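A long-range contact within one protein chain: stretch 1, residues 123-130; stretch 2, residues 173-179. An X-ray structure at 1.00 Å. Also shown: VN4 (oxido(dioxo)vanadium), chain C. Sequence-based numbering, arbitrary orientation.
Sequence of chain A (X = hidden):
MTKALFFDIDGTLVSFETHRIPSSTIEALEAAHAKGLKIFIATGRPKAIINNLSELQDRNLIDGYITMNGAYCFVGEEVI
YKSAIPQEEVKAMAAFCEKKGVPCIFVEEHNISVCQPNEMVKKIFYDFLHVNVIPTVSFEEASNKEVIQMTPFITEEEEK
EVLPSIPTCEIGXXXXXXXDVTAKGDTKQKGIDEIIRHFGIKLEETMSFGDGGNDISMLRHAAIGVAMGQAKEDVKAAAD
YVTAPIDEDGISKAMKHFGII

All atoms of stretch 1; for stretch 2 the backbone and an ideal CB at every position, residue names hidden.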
# COMPACT_ATOMS: atom_id res chain seq x y z
N LYS A 123 17.38 1.98 8.65
CA LYS A 123 17.88 1.10 7.62
C LYS A 123 16.85 1.03 6.49
O LYS A 123 17.15 1.20 5.31
CB LYS A 123 18.21 -0.26 8.23
CG LYS A 123 18.75 -1.41 7.41
CD LYS A 123 18.93 -2.63 8.33
CE LYS A 123 18.85 -3.94 7.55
NZ LYS A 123 20.22 -4.28 7.06
N ILE A 124 15.59 0.76 6.91
CA ILE A 124 14.55 0.42 5.95
C ILE A 124 13.87 1.66 5.44
O ILE A 124 13.84 1.96 4.25
CB ILE A 124 13.59 -0.59 6.61
CG1 ILE A 124 14.27 -1.89 6.95
CG2 ILE A 124 12.36 -0.86 5.72
CD1 ILE A 124 14.11 -2.54 8.26
N PHE A 125 13.23 2.46 6.30
CA PHE A 125 12.45 3.56 5.77
C PHE A 125 13.29 4.68 5.20
O PHE A 125 12.93 5.24 4.14
CB PHE A 125 11.55 4.12 6.89
CG PHE A 125 10.15 3.55 6.88
CD1 PHE A 125 9.92 2.20 6.98
CD2 PHE A 125 9.04 4.35 6.76
CE1 PHE A 125 8.66 1.66 6.88
CE2 PHE A 125 7.76 3.85 6.65
CZ PHE A 125 7.56 2.49 6.72
N TYR A 126 14.41 5.06 5.80
CA TYR A 126 15.11 6.23 5.32
C TYR A 126 16.18 5.90 4.28
O TYR A 126 16.20 6.34 3.14
CB TYR A 126 15.77 6.96 6.53
CG TYR A 126 14.75 7.34 7.60
CD1 TYR A 126 13.43 7.55 7.30
CD2 TYR A 126 15.14 7.50 8.91
CE1 TYR A 126 12.53 7.89 8.25
CE2 TYR A 126 14.24 7.85 9.91
CZ TYR A 126 12.92 8.03 9.56
OH TYR A 126 11.99 8.39 10.51
N ASP A 127 17.17 5.11 4.69
CA ASP A 127 18.35 4.94 3.85
C ASP A 127 18.03 4.12 2.59
O ASP A 127 18.67 4.36 1.57
CB ASP A 127 19.50 4.27 4.58
CG ASP A 127 20.08 5.20 5.64
OD1 ASP A 127 19.71 6.40 5.64
OD2 ASP A 127 20.84 4.65 6.44
N PHE A 128 17.06 3.23 2.74
CA PHE A 128 16.64 2.40 1.61
C PHE A 128 15.48 2.94 0.82
O PHE A 128 15.50 3.20 -0.40
CB PHE A 128 16.25 1.06 2.22
CG PHE A 128 15.98 0.02 1.14
CD1 PHE A 128 16.96 -0.29 0.20
CD2 PHE A 128 14.75 -0.61 1.12
CE1 PHE A 128 16.73 -1.26 -0.78
CE2 PHE A 128 14.53 -1.54 0.13
CZ PHE A 128 15.48 -1.87 -0.82
N LEU A 129 14.35 3.06 1.55
CA LEU A 129 13.15 3.44 0.87
C LEU A 129 13.14 4.93 0.70
O LEU A 129 12.19 5.27 0.01
CB LEU A 129 11.84 3.14 1.57
CG LEU A 129 11.52 1.68 1.76
CD1 LEU A 129 10.27 1.51 2.59
CD2 LEU A 129 11.36 1.03 0.37
N HIS A 130 14.06 5.68 1.24
CA HIS A 130 14.09 7.08 0.86
C HIS A 130 12.87 7.83 1.36
O HIS A 130 12.50 8.76 0.66
CB HIS A 130 14.04 7.26 -0.68
CG HIS A 130 15.18 6.56 -1.30
ND1 HIS A 130 16.46 6.98 -1.01
CD2 HIS A 130 15.23 5.52 -2.14
CE1 HIS A 130 17.28 6.20 -1.68
NE2 HIS A 130 16.57 5.32 -2.36
N UNK A 173 1.61 -7.06 5.23
CA UNK A 173 3.02 -6.61 4.96
C UNK A 173 3.31 -6.43 3.45
O UNK A 173 2.91 -7.20 2.59
CB UNK A 173 4.01 -7.62 5.54
N UNK A 174 4.09 -5.35 3.14
CA UNK A 174 4.72 -5.10 1.88
C UNK A 174 6.23 -5.14 1.85
O UNK A 174 6.85 -5.09 0.85
CB UNK A 174 4.26 -3.73 1.38
N UNK A 175 6.77 -5.29 3.05
CA UNK A 175 8.20 -5.38 3.24
C UNK A 175 8.47 -6.26 4.47
O UNK A 175 7.63 -6.11 5.40
CB UNK A 175 8.82 -3.99 3.40
N UNK A 176 9.46 -7.10 4.55
CA UNK A 176 9.49 -8.03 5.72
C UNK A 176 9.74 -7.41 7.08
O UNK A 176 9.50 -7.92 8.22
CB UNK A 176 10.58 -9.08 5.49
N UNK A 177 10.34 -6.20 7.21
CA UNK A 177 10.65 -5.88 8.61
C UNK A 177 9.57 -5.27 9.49
O UNK A 177 9.74 -4.97 10.69
CB UNK A 177 11.84 -4.91 8.62
N UNK A 178 8.38 -5.09 8.94
CA UNK A 178 7.31 -4.37 9.62
C UNK A 178 5.99 -4.75 9.00
O UNK A 178 5.97 -5.35 7.94
CB UNK A 178 7.52 -2.86 9.55
N UNK A 179 4.91 -4.36 9.66
CA UNK A 179 3.56 -4.63 9.17
C UNK A 179 2.74 -3.34 9.28
O UNK A 179 3.03 -2.50 10.12
CB UNK A 179 2.90 -5.77 9.95
V VN4 C . 2.96 -0.97 -1.60
O1 VN4 C . 3.06 0.51 -2.36
O2 VN4 C . 4.26 -2.14 -1.76
O3 VN4 C . 1.94 -1.31 -0.12

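Stretch 1 offers an almost wholly apolar surface: Ile 124, Phe 125, Phe 128 and Leu 129 project from a helix and the turn that follows it, and none brings a polar side-chain group to the contact. Position 173 has an extended backbone (phi/psi -126/141°), and its ideal CB has nothing of stretch 1 within 5.5 Å. Almost any residue would fit. It is Arg 173, whose NH1 makes a weak hydrogen bond to the carbonyl O of residue 176 (3.2 Å); its guanidinium is also bound elsewhere in the structure.

At 174 the CA-to-CB bond points sideways, again with no atom of stretch 1 within 5.5 Å of the ideal CB, so a small residue would leave stretch 1 untouched; only a long one could reach Leu 129 and Phe 125. Trp 174 does so. With chi1 at 55° (p), its indole extends until CH2 lies 3.5 Å from Leu 129 CD1, while CZ2 is 4.4 Å from Phe 125 CZ. One face of the ring system is covered by VN4 O3, and Trp 174 CB lies 3.4 Å from VN4 O2.

Position 175 points toward the helix from an extended backbone (-149/142°), its ideal CB 5.3 Å from Ile 124 CG2. That distance leaves room for a leucine, a methionine or an aromatic residue. Tyr 175 takes chi1 t and lays its ring along the helix: CE2 is 3.4 Å from Ile 124 CG2, and CE1 is 3.7 Å from Phe 128 CE2. The Phe 128 and Tyr 175 rings meet obliquely, with planes at 44°.

Position 176 is out of reach, and its phi of -68° at the second position of a type I turn, which runs from 175 to 178, suits proline among many others. It is Pro 176.

At 177, the ideal CB is already 3.3 Å from Ile 124 CD1. So tight an approach favours a small residue, and Ala 177 supplies just the methyl group, its CB 3.3 Å from Ile 124 CD1.

Position 178 points toward stretch 1, with 5.4 Å between its ideal CB and Phe 125 CE1. A large apolar side chain, aliphatic or aromatic, could bridge this gap. Phe 178, with chi1 p, presents a ring face to the edge of Phe 125, the centroids of the two rings 5.0 Å apart and CZ 3.4 Å from Phe 125 CE1. At the edge of the Phe 178 ring, CE2 of Phe 178 meets Ile 124 CG2 at 3.6 Å.

Position 179 is extended and beyond reach, leaving its choice open; it is Ala 179.

Stretch 2, residues 173-179: RWYPAFA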
# COMPACT_ATOMS: atom_id res chain seq x y z
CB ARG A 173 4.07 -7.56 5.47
CG ARG A 173 4.01 -8.03 6.87
CD ARG A 173 5.13 -8.89 7.45
NE ARG A 173 4.76 -9.14 8.86
CZ ARG A 173 5.45 -8.76 9.87
NH1 ARG A 173 6.63 -8.18 9.69
NH2 ARG A 173 5.03 -8.95 11.13
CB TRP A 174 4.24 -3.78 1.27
CG TRP A 174 4.34 -2.52 2.06
CD1 TRP A 174 3.43 -2.05 3.00
CD2 TRP A 174 5.38 -1.53 2.00
NE1 TRP A 174 3.83 -0.88 3.50
CE2 TRP A 174 5.00 -0.50 2.92
CE3 TRP A 174 6.54 -1.38 1.27
CZ2 TRP A 174 5.75 0.66 3.15
CZ3 TRP A 174 7.30 -0.24 1.48
CH2 TRP A 174 6.90 0.73 2.38
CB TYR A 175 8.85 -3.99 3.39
CG TYR A 175 10.34 -3.97 3.29
CD1 TYR A 175 10.95 -3.97 2.04
CD2 TYR A 175 11.15 -3.97 4.42
CE1 TYR A 175 12.33 -3.96 1.92
CE2 TYR A 175 12.51 -3.95 4.31
CZ TYR A 175 13.09 -3.94 3.05
OH TYR A 175 14.46 -3.94 2.98
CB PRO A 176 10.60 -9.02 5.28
CG PRO A 176 10.78 -8.79 3.83
CD PRO A 176 10.52 -7.32 3.52
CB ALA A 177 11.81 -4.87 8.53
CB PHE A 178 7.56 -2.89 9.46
CG PHE A 178 7.59 -2.34 8.03
CD1 PHE A 178 6.42 -1.90 7.43
CD2 PHE A 178 8.79 -2.23 7.29
CE1 PHE A 178 6.45 -1.37 6.14
CE2 PHE A 178 8.83 -1.70 6.00
CZ PHE A 178 7.63 -1.27 5.44
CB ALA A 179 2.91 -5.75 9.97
O HOH W 1 3.97 0.16 -0.11
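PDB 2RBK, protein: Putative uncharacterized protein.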